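Local coordinates for protein rhino (Drosophila simulans, PDB 5XYW) that probably acts in germline chromatin as an HP1-type protein that marks piRNA clusters, its chromo shadow domain binding partner proteins, at residues L14-V19 / L30-K35. Numbering follows the deposited sequence.
Sequences LELDKV and LFVTWK
A classic beta bulge, with D17 and K18 both set against T33, shapes the pairing of antiparallel strands 16-24 and 28-34, the first hairpin of the chromo shadow domain. D17 N donates to T33 O at 3.0 Å, tilted from the carbonyl plane, and K18 N makes a weak second bond to T33 O at 3.4 Å. The T33 hydroxyl sits between its backbone N and carbonyl carbon (chi1 59°), which brings OG1 to 3.2 Å from K18 N, so this one N-H is shared between carbonyl and hydroxyl. In return, T33 N donates to K18 O at 3.2 Å. An alanine in place of T33 would probably leave K18 N without its OG1 acceptor and the bulge less firmly fixed.

The bulge shifts the register by one residue between the L16-W34 and V19-V32 pairs, both non-hydrogen-bonded. On the side of the sheet met by the helices, L16 CD1 reaches V32 CB at 3.6 Å; L16 CD1 and V32 CG2 lie over the same face of the W34 indole, toward its rim, while E15 C lies in plane at the ring edge, near CE3. I48 of helix 45-51 touches both L16 and W34. Further along, V19 CG1 meets L30 CD1, and F59 of helix 53-61 packs on V19. Beyond W34, K35 N donates to E15 O at 3.1 Å, nearly in line with the C=O bond. A long salt bridge spans E15 OE1 and K35 NZ at 3.7 Å. The F31 ring meets an aromatic side chain of another protein's chain, placing strand 28-34 at a partner interface.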
# COMPACT_ATOMS: atom_id res chain seq x y z
N LEU A 14 -6.27 -6.06 -19.36
CA LEU A 14 -5.17 -5.62 -20.20
C LEU A 14 -3.87 -6.08 -19.54
O LEU A 14 -3.87 -6.63 -18.44
CB LEU A 14 -5.19 -4.10 -20.39
CG LEU A 14 -6.51 -3.42 -20.79
CD1 LEU A 14 -6.32 -1.93 -20.99
CD2 LEU A 14 -7.08 -4.03 -22.04
N GLU A 15 -2.75 -5.87 -20.23
CA GLU A 15 -1.45 -6.16 -19.64
C GLU A 15 -0.94 -4.92 -18.93
O GLU A 15 -1.04 -3.81 -19.48
CB GLU A 15 -0.45 -6.61 -20.69
CG GLU A 15 -0.69 -8.01 -21.23
CD GLU A 15 0.25 -8.36 -22.37
OE1 GLU A 15 1.01 -7.46 -22.81
OE2 GLU A 15 0.23 -9.52 -22.82
N LEU A 16 -0.42 -5.11 -17.72
CA LEU A 16 0.21 -4.03 -16.95
C LEU A 16 1.25 -3.27 -17.78
O LEU A 16 2.13 -3.88 -18.41
CB LEU A 16 0.86 -4.59 -15.69
CG LEU A 16 1.42 -3.58 -14.67
CD1 LEU A 16 0.35 -2.57 -14.26
CD2 LEU A 16 2.00 -4.28 -13.43
N ASP A 17 1.15 -1.94 -17.81
CA ASP A 17 2.22 -1.16 -18.40
C ASP A 17 3.17 -0.70 -17.29
O ASP A 17 4.22 -1.30 -17.08
CB ASP A 17 1.67 0.03 -19.17
CG ASP A 17 2.76 0.81 -19.87
OD1 ASP A 17 3.83 0.23 -20.11
OD2 ASP A 17 2.55 2.00 -20.19
N LYS A 18 2.79 0.34 -16.55
CA LYS A 18 3.64 0.76 -15.44
C LYS A 18 2.96 0.69 -14.07
O LYS A 18 1.75 0.47 -13.95
CB LYS A 18 4.15 2.18 -15.68
CG LYS A 18 4.86 2.34 -17.00
CD LYS A 18 5.43 3.74 -17.17
CE LYS A 18 6.27 3.85 -18.43
NZ LYS A 18 6.90 5.20 -18.52
N VAL A 19 3.78 0.82 -13.04
CA VAL A 19 3.31 1.13 -11.71
C VAL A 19 3.81 2.51 -11.41
O VAL A 19 4.99 2.70 -11.15
CB VAL A 19 3.83 0.17 -10.63
CG1 VAL A 19 3.27 0.59 -9.27
CG2 VAL A 19 3.45 -1.25 -10.96
N LEU A 30 -2.04 0.70 -5.61
CA LEU A 30 -1.06 1.01 -6.61
C LEU A 30 -1.77 1.72 -7.71
O LEU A 30 -2.85 1.31 -8.14
CB LEU A 30 -0.34 -0.24 -7.16
CG LEU A 30 0.36 -1.19 -6.18
CD1 LEU A 30 1.31 -2.04 -6.95
CD2 LEU A 30 1.08 -0.47 -5.05
N PHE A 31 -1.15 2.79 -8.16
CA PHE A 31 -1.64 3.56 -9.27
C PHE A 31 -0.82 3.20 -10.50
O PHE A 31 0.37 3.55 -10.63
CB PHE A 31 -1.58 5.03 -8.91
CG PHE A 31 -2.26 5.32 -7.61
CD1 PHE A 31 -3.66 5.34 -7.53
CD2 PHE A 31 -1.52 5.50 -6.45
CE1 PHE A 31 -4.30 5.58 -6.32
CE2 PHE A 31 -2.17 5.74 -5.23
CZ PHE A 31 -3.57 5.78 -5.17
N VAL A 32 -1.50 2.44 -11.37
CA VAL A 32 -0.91 1.80 -12.53
C VAL A 32 -1.54 2.22 -13.85
O VAL A 32 -2.73 2.53 -13.91
CB VAL A 32 -1.03 0.27 -12.44
CG1 VAL A 32 -0.39 -0.27 -11.17
CG2 VAL A 32 -2.47 -0.15 -12.54
N THR A 33 -0.74 2.21 -14.91
CA THR A 33 -1.27 2.34 -16.26
C THR A 33 -1.30 0.99 -16.93
O THR A 33 -0.61 0.05 -16.50
CB THR A 33 -0.45 3.32 -17.11
OG1 THR A 33 0.91 2.86 -17.20
CG2 THR A 33 -0.49 4.69 -16.51
N TRP A 34 -2.11 0.88 -17.98
CA TRP A 34 -2.19 -0.34 -18.79
C TRP A 34 -1.72 -0.08 -20.23
O TRP A 34 -1.67 1.07 -20.67
CB TRP A 34 -3.62 -0.88 -18.77
CG TRP A 34 -4.16 -1.05 -17.38
CD1 TRP A 34 -4.93 -0.18 -16.69
CD2 TRP A 34 -3.93 -2.17 -16.51
NE1 TRP A 34 -5.21 -0.68 -15.44
CE2 TRP A 34 -4.61 -1.90 -15.31
CE3 TRP A 34 -3.22 -3.37 -16.63
CZ2 TRP A 34 -4.59 -2.78 -14.23
CZ3 TRP A 34 -3.22 -4.25 -15.56
CH2 TRP A 34 -3.90 -3.95 -14.37
N LYS A 35 -1.38 -1.14 -20.95
CA LYS A 35 -0.80 -1.01 -22.29
C LYS A 35 -1.81 -0.61 -23.36
O LYS A 35 -2.70 -1.39 -23.72
CB LYS A 35 -0.11 -2.30 -22.71
CG LYS A 35 1.37 -2.34 -22.35
CD LYS A 35 1.99 -3.72 -22.56
CE LYS A 35 3.40 -3.79 -22.01
NZ LYS A 35 3.78 -5.20 -21.72